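PDB 1VD3: RNase NGR3 from Nicotiana glutinosa, which probably cleaves RNA as a member of the RNase T2 family and binds uridine 2'-phosphate in its nucleotide pocket. Local coordinates for residues C22-S27 and N170-Q175; K78-L83 and Q114-F119; Y177-K182 and D189-P194. All blocks are in the same frame, centred on the assembly; numbering follows the deposited sequence.

Interaction 1: residues C22-S27 and N170-Q175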
loop_
_atom_site.group_PDB
_atom_site.type_symbol
_atom_site.label_atom_id
_atom_site.label_comp_id
_atom_site.label_asym_id
_atom_site.label_seq_id
_atom_site.Cartn_x
_atom_site.Cartn_y
_atom_site.Cartn_z
ATOM N N CYS A 22 -10.143 -6.872 -6.238
ATOM C CA CYS A 22 -10.751 -7.537 -7.386
ATOM C C CYS A 22 -11.959 -8.427 -7.137
ATOM O O CYS A 22 -12.611 -8.859 -8.086
ATOM C CB CYS A 22 -9.676 -8.329 -8.128
ATOM S SG CYS A 22 -8.428 -7.213 -8.831
ATOM N N ASP A 23 -12.271 -8.701 -5.879
ATOM C CA ASP A 23 -13.419 -9.551 -5.581
ATOM C C ASP A 23 -14.601 -8.743 -5.050
ATOM O O ASP A 23 -15.449 -9.272 -4.328
ATOM C CB ASP A 23 -13.025 -10.629 -4.570
ATOM C CG ASP A 23 -12.694 -10.058 -3.207
ATOM O OD1 ASP A 23 -12.665 -8.816 -3.068
ATOM O OD2 ASP A 23 -12.464 -10.854 -2.275
ATOM N N THR A 24 -14.652 -7.463 -5.405
ATOM C CA THR A 24 -15.736 -6.597 -4.961
ATOM C C THR A 24 -16.737 -6.361 -6.082
ATOM O O THR A 24 -16.683 -7.006 -7.131
ATOM C CB THR A 24 -15.223 -5.218 -4.505
ATOM O OG1 THR A 24 -14.665 -4.522 -5.627
ATOM C CG2 THR A 24 -14.170 -5.370 -3.424
ATOM N N ARG A 25 -17.642 -5.418 -5.851
ATOM C CA ARG A 25 -18.665 -5.088 -6.826
ATOM C C ARG A 25 -18.102 -4.155 -7.899
ATOM O O ARG A 25 -18.664 -4.042 -8.990
ATOM C CB ARG A 25 -19.852 -4.436 -6.115
ATOM C CG ARG A 25 -21.101 -4.311 -6.960
ATOM C CD ARG A 25 -22.218 -3.672 -6.155
ATOM N NE ARG A 25 -23.387 -3.379 -6.974
ATOM C CZ ARG A 25 -24.471 -2.758 -6.525
ATOM N NH1 ARG A 25 -24.537 -2.364 -5.260
ATOM N NH2 ARG A 25 -25.487 -2.524 -7.343
ATOM N N ARG A 26 -16.990 -3.496 -7.586
ATOM C CA ARG A 26 -16.347 -2.582 -8.527
ATOM C C ARG A 26 -15.544 -3.336 -9.580
ATOM O O ARG A 26 -15.336 -4.543 -9.470
ATOM C CB ARG A 26 -15.425 -1.608 -7.789
ATOM C CG ARG A 26 -16.120 -0.391 -7.203
ATOM C CD ARG A 26 -17.090 -0.761 -6.096
ATOM N NE ARG A 26 -17.713 0.421 -5.504
ATOM C CZ ARG A 26 -17.044 1.399 -4.897
ATOM N NH1 ARG A 26 -15.722 1.343 -4.797
ATOM N NH2 ARG A 26 -17.699 2.433 -4.384
ATOM N N SER A 27 -15.080 -2.611 -10.594
ATOM C CA SER A 27 -14.304 -3.211 -11.675
ATOM C C SER A 27 -12.795 -3.168 -11.447
ATOM O O SER A 27 -12.231 -2.123 -11.118
ATOM C CB SER A 27 -14.624 -2.519 -13.003
ATOM O OG SER A 27 -15.986 -2.684 -13.354
ATOM N N ASN A 170 -18.443 -10.587 2.802
ATOM C CA ASN A 170 -17.379 -10.840 3.767
ATOM C C ASN A 170 -16.518 -9.598 3.938
ATOM O O ASN A 170 -16.224 -8.899 2.968
ATOM C CB ASN A 170 -16.478 -11.990 3.305
ATOM C CG ASN A 170 -17.188 -13.329 3.292
ATOM O OD1 ASN A 170 -17.709 -13.781 4.310
ATOM N ND2 ASN A 170 -17.203 -13.977 2.132
ATOM N N HIS A 171 -16.129 -9.317 5.177
ATOM C CA HIS A 171 -15.262 -8.180 5.461
ATOM C C HIS A 171 -13.859 -8.751 5.264
ATOM O O HIS A 171 -13.520 -9.783 5.839
ATOM C CB HIS A 171 -15.476 -7.713 6.897
ATOM C CG HIS A 171 -16.882 -7.287 7.176
ATOM N ND1 HIS A 171 -17.356 -6.031 6.861
ATOM C CD2 HIS A 171 -17.936 -7.971 7.681
ATOM C CE1 HIS A 171 -18.641 -5.961 7.159
ATOM N NE2 HIS A 171 -19.017 -7.124 7.658
ATOM N N GLN A 172 -13.053 -8.083 4.450
ATOM C CA GLN A 172 -11.720 -8.576 4.134
ATOM C C GLN A 172 -10.623 -7.542 4.329
ATOM O O GLN A 172 -10.872 -6.338 4.248
ATOM C CB GLN A 172 -11.713 -9.039 2.677
ATOM C CG GLN A 172 -12.173 -7.940 1.730
ATOM C CD GLN A 172 -12.409 -8.408 0.302
ATOM O OE1 GLN A 172 -12.667 -7.595 -0.586
ATOM N NE2 GLN A 172 -12.329 -9.713 0.076
ATOM N N ILE A 173 -9.410 -8.018 4.593
ATOM C CA ILE A 173 -8.282 -7.114 4.746
ATOM C C ILE A 173 -8.085 -6.494 3.362
ATOM O O ILE A 173 -7.936 -7.207 2.370
ATOM C CB ILE A 173 -7.004 -7.869 5.188
ATOM C CG1 ILE A 173 -5.819 -6.899 5.226
ATOM C CG2 ILE A 173 -6.715 -9.024 4.239
ATOM C CD1 ILE A 173 -4.594 -7.451 5.922
ATOM N N TYR A 174 -8.112 -5.166 3.295
ATOM C CA TYR A 174 -7.970 -4.468 2.023
ATOM C C TYR A 174 -6.637 -3.742 1.912
ATOM O O TYR A 174 -5.888 -3.961 0.959
ATOM C CB TYR A 174 -9.136 -3.489 1.846
ATOM C CG TYR A 174 -9.047 -2.582 0.632
ATOM C CD1 TYR A 174 -8.876 -3.104 -0.653
ATOM C CD2 TYR A 174 -9.151 -1.198 0.771
ATOM C CE1 TYR A 174 -8.811 -2.262 -1.768
ATOM C CE2 TYR A 174 -9.089 -0.352 -0.330
ATOM C CZ TYR A 174 -8.919 -0.884 -1.593
ATOM O OH TYR A 174 -8.853 -0.034 -2.673
ATOM N N GLN A 175 -6.340 -2.873 2.876
ATOM C CA GLN A 175 -5.073 -2.154 2.855
ATOM C C GLN A 175 -4.394 -2.146 4.218
ATOM O O GLN A 175 -5.046 -2.243 5.257
ATOM C CB GLN A 175 -5.274 -0.722 2.338
ATOM C CG GLN A 175 -5.648 -0.696 0.858
ATOM C CD GLN A 175 -5.606 0.687 0.241
ATOM O OE1 GLN A 175 -5.148 0.853 -0.887
ATOM N NE2 GLN A 175 -6.097 1.683 0.970
#
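Near the start of strand 171-181, one of the antiparallel strands of the RNase T2 fold, Gln172 reaches across to Asp23, which directly follows helix 18-22. Gln172 NE2 donates to Asp23 OD2, which accepts with its syn lone pair, over 2.6 Å and nearly straight at 168°. The side chains come from opposite directions, carboxylate and amide almost coplanar (6° apart), so the N-H points at OD2 nearly within the amide plane, a pairing that suits both groups. The Gln172 chain, extended beyond CG (chi2 -170°), carries the amide out from the strand. Asp23 OD1 lies 2.8 Å from Gln172 OE1; two oxygens this close suggest, without proving it, a protonated carboxyl group. The Thr24 side chain crosses that of Gln172 at about a right angle, its CG2 3.9 Å from Gln172 OE1, while Thr24 OG1 accepts from Arg26 N (3.2 Å) in an ST turn. With an alanine in place of Asp23, Gln172 NE2 would probably be left leaning on its weak bond to Glu204, the amide freer to turn. Asn164 of strand 160-165 pairs with the backbone of Gln172 and gives its OE1 a weak hydrogen bond, and Glu204 of strand 202-205 bonds the backbone of His171 and Ile173.

Interaction 2: residues K78-L83 and Q114-F119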
loop_
_atom_site.group_PDB
_atom_site.type_symbol
_atom_site.label_atom_id
_atom_site.label_comp_id
_atom_site.label_asym_id
_atom_site.label_seq_id
_atom_site.Cartn_x
_atom_site.Cartn_y
_atom_site.Cartn_z
ATOM N N LYS A 78 5.110 -5.345 -11.128
ATOM C CA LYS A 78 4.720 -6.475 -10.292
ATOM C C LYS A 78 4.461 -6.146 -8.825
ATOM O O LYS A 78 3.674 -6.826 -8.174
ATOM C CB LYS A 78 5.767 -7.587 -10.383
ATOM C CG LYS A 78 5.783 -8.307 -11.725
ATOM C CD LYS A 78 6.566 -9.604 -11.648
ATOM C CE LYS A 78 6.534 -10.350 -12.976
ATOM N NZ LYS A 78 7.215 -11.676 -12.888
ATOM N N ASN A 79 5.116 -5.114 -8.303
ATOM C CA ASN A 79 4.938 -4.755 -6.899
ATOM C C ASN A 79 4.115 -3.493 -6.670
ATOM O O ASN A 79 3.774 -3.173 -5.527
ATOM C CB ASN A 79 6.298 -4.594 -6.210
ATOM C CG ASN A 79 7.093 -5.886 -6.176
ATOM O OD1 ASN A 79 6.543 -6.965 -5.954
ATOM N ND2 ASN A 79 8.399 -5.779 -6.382
ATOM N N TRP A 80 3.800 -2.787 -7.753
ATOM C CA TRP A 80 3.017 -1.555 -7.671
ATOM C C TRP A 80 2.103 -1.464 -8.892
ATOM O O TRP A 80 2.067 -0.447 -9.591
ATOM C CB TRP A 80 3.957 -0.351 -7.651
ATOM C CG TRP A 80 3.330 0.913 -7.150
ATOM C CD1 TRP A 80 2.007 1.256 -7.198
ATOM C CD2 TRP A 80 4.010 2.012 -6.537
ATOM N NE1 TRP A 80 1.824 2.506 -6.645
ATOM C CE2 TRP A 80 3.038 2.991 -6.235
ATOM C CE3 TRP A 80 5.351 2.266 -6.214
ATOM C CZ2 TRP A 80 3.365 4.209 -5.624
ATOM C CZ3 TRP A 80 5.677 3.478 -5.607
ATOM C CH2 TRP A 80 4.684 4.433 -5.320
ATOM N N PRO A 81 1.336 -2.528 -9.158
ATOM C CA PRO A 81 0.435 -2.544 -10.309
ATOM C C PRO A 81 -0.802 -1.670 -10.157
ATOM O O PRO A 81 -1.183 -1.293 -9.048
ATOM C CB PRO A 81 0.059 -4.013 -10.407
ATOM C CG PRO A 81 -0.072 -4.385 -8.959
ATOM C CD PRO A 81 1.167 -3.751 -8.349
ATOM N N SER A 82 -1.411 -1.333 -11.287
ATOM C CA SER A 82 -2.652 -0.575 -11.275
ATOM C C SER A 82 -3.723 -1.613 -11.577
ATOM O O SER A 82 -3.621 -2.342 -12.560
ATOM C CB SER A 82 -2.668 0.496 -12.363
ATOM O OG SER A 82 -3.952 1.091 -12.428
ATOM N N LEU A 83 -4.741 -1.696 -10.729
ATOM C CA LEU A 83 -5.811 -2.662 -10.934
ATOM C C LEU A 83 -7.054 -1.987 -11.497
ATOM O O LEU A 83 -8.103 -2.611 -11.633
ATOM C CB LEU A 83 -6.152 -3.356 -9.616
ATOM C CG LEU A 83 -4.997 -4.105 -8.947
ATOM C CD1 LEU A 83 -5.490 -4.771 -7.664
ATOM C CD2 LEU A 83 -4.433 -5.136 -9.907
ATOM N N GLN A 114 12.136 4.064 -5.130
ATOM C CA GLN A 114 13.007 3.059 -4.527
ATOM C C GLN A 114 12.611 2.866 -3.063
ATOM O O GLN A 114 12.593 1.750 -2.558
ATOM C CB GLN A 114 14.469 3.499 -4.610
ATOM C CG GLN A 114 15.447 2.442 -4.139
ATOM C CD GLN A 114 15.523 1.263 -5.088
ATOM O OE1 GLN A 114 15.932 1.407 -6.241
ATOM N NE2 GLN A 114 15.128 0.088 -4.611
ATOM N N ALA A 115 12.291 3.963 -2.391
ATOM C CA ALA A 115 11.875 3.908 -0.996
ATOM C C ALA A 115 10.644 3.016 -0.858
ATOM O O ALA A 115 10.601 2.138 -0.003
ATOM C CB ALA A 115 11.562 5.315 -0.486
ATOM N N ALA A 116 9.645 3.245 -1.707
ATOM C CA ALA A 116 8.421 2.454 -1.669
ATOM C C ALA A 116 8.744 0.975 -1.852
ATOM O O ALA A 116 8.254 0.118 -1.109
ATOM C CB ALA A 116 7.463 2.917 -2.761
ATOM N N LEU A 117 9.567 0.679 -2.851
ATOM C CA LEU A 117 9.959 -0.696 -3.125
ATOM C C LEU A 117 10.707 -1.290 -1.931
ATOM O O LEU A 117 10.454 -2.435 -1.539
ATOM C CB LEU A 117 10.839 -0.757 -4.382
ATOM C CG LEU A 117 10.155 -0.374 -5.700
ATOM C CD1 LEU A 117 11.188 -0.323 -6.813
ATOM C CD2 LEU A 117 9.057 -1.377 -6.034
ATOM N N ASP A 118 11.621 -0.516 -1.354
ATOM C CA ASP A 118 12.390 -0.987 -0.203
ATOM C C ASP A 118 11.518 -1.264 1.016
ATOM O O ASP A 118 11.682 -2.283 1.687
ATOM C CB ASP A 118 13.473 0.022 0.187
ATOM C CG ASP A 118 14.636 0.048 -0.790
ATOM O OD1 ASP A 118 14.729 -0.868 -1.634
ATOM O OD2 ASP A 118 15.463 0.980 -0.701
ATOM N N PHE A 119 10.595 -0.359 1.319
ATOM C CA PHE A 119 9.742 -0.573 2.476
ATOM C C PHE A 119 8.742 -1.701 2.288
ATOM O O PHE A 119 8.322 -2.324 3.260
ATOM C CB PHE A 119 9.049 0.734 2.872
ATOM C CG PHE A 119 9.973 1.699 3.555
ATOM C CD1 PHE A 119 10.415 2.848 2.911
ATOM C CD2 PHE A 119 10.452 1.422 4.831
ATOM C CE1 PHE A 119 11.326 3.704 3.525
ATOM C CE2 PHE A 119 11.366 2.274 5.454
ATOM C CZ PHE A 119 11.803 3.417 4.798
#
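Trp80, just after helix 73-79, and Ala116 of helix 109-123 make the closest touch between the two segments, and it is aromatic against aliphatic. Ala116 CB sits 3.4 Å from Trp80 CZ3, a tight approach, with CE3 and CH2 of the same indole each 4.1 Å away, so the methyl is centred on the outer corner of the six-membered ring and meets it obliquely. With CG anti to the backbone N (chi1 -162°), Trp80 sends its long ring system away from the end of the helix it follows and toward the second one. Alanine suits the other side because a single methyl lets the broad ring come close to the helix backbone.

A second, purely aliphatic touch lies one residue before Trp80 and one after Ala116: Asn79 CB stands 4.2 Å from Leu117 CD2. It is the aliphatic root of the asparagine that meets the branched leucine. Leucine suits its place because its CB points past the other segment and the longer branched chain still brings a methyl across, whereas asparagine offers only its CB methylene to that methyl.

Around Trp80 the setting is aromatic: Phe93 and Phe113 meet its ring and Trp94 packs edge-to-face, also donating NE1 to Trp80 O. The indole NE1 gives a weak bond to the carbonyl of His43, a predicted active-site residue, and Glu97, another, lies close by. Apart from such bonds to third parties, the two segments are joined by dispersion and the exclusion of water, so their fit depends on shape rather than on bond direction.

Interaction 3: residues Y177-K182 and D189-P194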
loop_
_atom_site.group_PDB
_atom_site.type_symbol
_atom_site.label_atom_id
_atom_site.label_comp_id
_atom_site.label_asym_id
_atom_site.label_seq_id
_atom_site.Cartn_x
_atom_site.Cartn_y
_atom_site.Cartn_z
ATOM N N TYR A 177 -1.640 0.003 6.539
ATOM C CA TYR A 177 -0.909 1.251 6.704
ATOM C C TYR A 177 0.181 1.124 7.755
ATOM O O TYR A 177 -0.066 0.639 8.856
ATOM C CB TYR A 177 -1.847 2.382 7.150
ATOM C CG TYR A 177 -2.915 2.789 6.158
ATOM C CD1 TYR A 177 -3.902 1.892 5.764
ATOM C CD2 TYR A 177 -2.977 4.098 5.668
ATOM C CE1 TYR A 177 -4.931 2.277 4.913
ATOM C CE2 TYR A 177 -4.006 4.498 4.816
ATOM C CZ TYR A 177 -4.981 3.579 4.444
ATOM O OH TYR A 177 -6.014 3.950 3.610
ATOM N N LEU A 178 1.378 1.576 7.406
ATOM C CA LEU A 178 2.513 1.591 8.323
ATOM C C LEU A 178 3.094 2.993 8.178
ATOM O O LEU A 178 2.907 3.633 7.144
ATOM C CB LEU A 178 3.556 0.540 7.929
ATOM C CG LEU A 178 3.190 -0.916 8.247
ATOM C CD1 LEU A 178 4.212 -1.851 7.629
ATOM C CD2 LEU A 178 3.135 -1.109 9.758
ATOM N N CYS A 179 3.778 3.485 9.204
ATOM C CA CYS A 179 4.359 4.816 9.126
ATOM C C CYS A 179 5.866 4.780 8.977
ATOM O O CYS A 179 6.532 3.900 9.520
ATOM C CB CYS A 179 3.954 5.643 10.350
ATOM S SG CYS A 179 2.183 6.045 10.265
ATOM N N VAL A 180 6.386 5.731 8.203
ATOM C CA VAL A 180 7.817 5.852 7.950
ATOM C C VAL A 180 8.213 7.278 8.322
ATOM O O VAL A 180 7.437 8.213 8.105
ATOM C CB VAL A 180 8.129 5.591 6.453
ATOM C CG1 VAL A 180 9.599 5.846 6.161
ATOM C CG2 VAL A 180 7.759 4.158 6.094
ATOM N N ASP A 181 9.406 7.460 8.884
ATOM C CA ASP A 181 9.826 8.807 9.268
ATOM C C ASP A 181 9.994 9.710 8.052
ATOM O O ASP A 181 10.173 9.236 6.928
ATOM C CB ASP A 181 11.131 8.773 10.066
ATOM C CG ASP A 181 12.343 8.636 9.183
ATOM O OD1 ASP A 181 12.557 7.540 8.627
ATOM O OD2 ASP A 181 13.078 9.635 9.040
ATOM N N LYS A 182 9.952 11.019 8.284
ATOM C CA LYS A 182 10.052 11.988 7.196
ATOM C C LYS A 182 11.299 11.916 6.321
ATOM O O LYS A 182 11.283 12.411 5.197
ATOM C CB LYS A 182 9.886 13.411 7.740
ATOM C CG LYS A 182 11.001 13.875 8.658
ATOM C CD LYS A 182 10.788 15.319 9.101
ATOM C CE LYS A 182 9.593 15.451 10.027
ATOM N NZ LYS A 182 9.438 16.848 10.536
ATOM N N ASP A 189 6.543 4.507 14.829
ATOM C CA ASP A 189 5.201 4.295 15.347
ATOM C C ASP A 189 4.365 5.416 14.739
ATOM O O ASP A 189 4.804 6.570 14.690
ATOM C CB ASP A 189 5.173 4.394 16.878
ATOM C CG ASP A 189 5.977 3.292 17.552
ATOM O OD1 ASP A 189 5.797 2.113 17.189
ATOM O OD2 ASP A 189 6.784 3.604 18.454
ATOM N N CYS A 190 3.179 5.086 14.246
ATOM C CA CYS A 190 2.328 6.106 13.655
ATOM C C CYS A 190 1.903 7.114 14.720
ATOM O O CYS A 190 1.470 6.729 15.808
ATOM C CB CYS A 190 1.078 5.479 13.042
ATOM S SG CYS A 190 1.301 4.645 11.439
ATOM N N PRO A 191 2.044 8.418 14.429
ATOM C CA PRO A 191 1.651 9.453 15.395
ATOM C C PRO A 191 0.129 9.447 15.518
ATOM O O PRO A 191 -0.429 9.717 16.580
ATOM C CB PRO A 191 2.164 10.743 14.750
ATOM C CG PRO A 191 3.326 10.274 13.920
ATOM C CD PRO A 191 2.785 9.011 13.303
ATOM N N ILE A 192 -0.522 9.136 14.402
ATOM C CA ILE A 192 -1.974 9.065 14.300
ATOM C C ILE A 192 -2.324 8.018 13.244
ATOM O O ILE A 192 -1.489 7.665 12.417
ATOM C CB ILE A 192 -2.592 10.410 13.845
ATOM C CG1 ILE A 192 -1.959 10.844 12.518
ATOM C CG2 ILE A 192 -2.392 11.473 14.915
ATOM C CD1 ILE A 192 -2.603 12.052 11.901
ATOM N N PHE A 193 -3.558 7.517 13.289
ATOM C CA PHE A 193 -4.034 6.527 12.323
ATOM C C PHE A 193 -5.276 7.085 11.638
ATOM O O PHE A 193 -5.883 8.037 12.130
ATOM C CB PHE A 193 -4.450 5.230 13.027
ATOM C CG PHE A 193 -3.307 4.400 13.527
ATOM C CD1 PHE A 193 -2.381 3.859 12.643
ATOM C CD2 PHE A 193 -3.189 4.111 14.883
ATOM C CE1 PHE A 193 -1.354 3.036 13.099
ATOM C CE2 PHE A 193 -2.165 3.289 15.351
ATOM C CZ PHE A 193 -1.247 2.749 14.453
ATOM N N PRO A 194 -5.656 6.519 10.479
ATOM C CA PRO A 194 -6.857 7.013 9.798
ATOM C C PRO A 194 -8.058 6.650 10.689
ATOM O O PRO A 194 -7.915 5.875 11.634
ATOM C CB PRO A 194 -6.850 6.236 8.484
ATOM C CG PRO A 194 -5.380 6.058 8.217
ATOM C CD PRO A 194 -4.862 5.659 9.581
#
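Cys179 and Cys190 are joined in a disulfide, the covalent tie between strand 171-181 and the loop that follows strand 187-188. SG lies 2.0 Å from SG, and chi3 of 97° turns the two CB-SG arms roughly perpendicular, close to the relaxed value and of right-handed sense. In both cysteines SG stands anti to the carbonyl carbon, beside the backbone N (chi1 -70° in Cys179 and -77° in Cys190), and the bridge draws the two CA atoms to 5.1 Å. Pro191 follows on the loop side, its CD 4.3 Å from Cys179 SG, an apolar flank for the sulfur.

Two residues back along the strand, and so on the same side as Cys179, Tyr177 also directs its CB toward the loop. The Tyr177 and Pro194 side chains cross obliquely, with Pro194 CG over one face of the tyrosine ring, 4.0 Å from both Tyr177 CD2 and Tyr177 CE2, so the methylene rides on the bond joining them. The pairing is consistent with a weak CH-pi contact; proline suits it because its stiff ring offers a compact hydrocarbon edge to a flat aromatic.

The other parts of Tyr177 are held elsewhere: its OH bonds Glu162 OE1, and Tyr160 packs edge-to-face against its ring. Tyr12, which lines the nucleotide pocket, touches both Cys179 and Pro194, and its OH bonds Ile192 O. Between the two segments, then, the covalent bridge fixes one end of 189-194 rigidly, while Pro194 on the tyrosine face holds the other by dispersion alone.

In the fold
From the N terminus, the loop after helix 18-22 opens interaction 1, which closes at strand 171-181 with 142 residues between its segments. Interaction 2 is nested wholly inside that span: its smaller loop, with 30 residues between segments 78-83 and 114-119, ties the end of helix 73-79 and the loop after it to helix 109-123. Interaction 3 opens only after interaction 1 has closed, further along the same strand, and spans a short hairpin containing strand 187-188. None of the loops cross. Direct packing adds further ties: Cys22 SG lies 4.0 Å from Leu83 CD1, joining interactions 1 and 2, and Phe119 CZ lies 3.6 Å from Val180 CG1, joining helix 109-123 to the sheet.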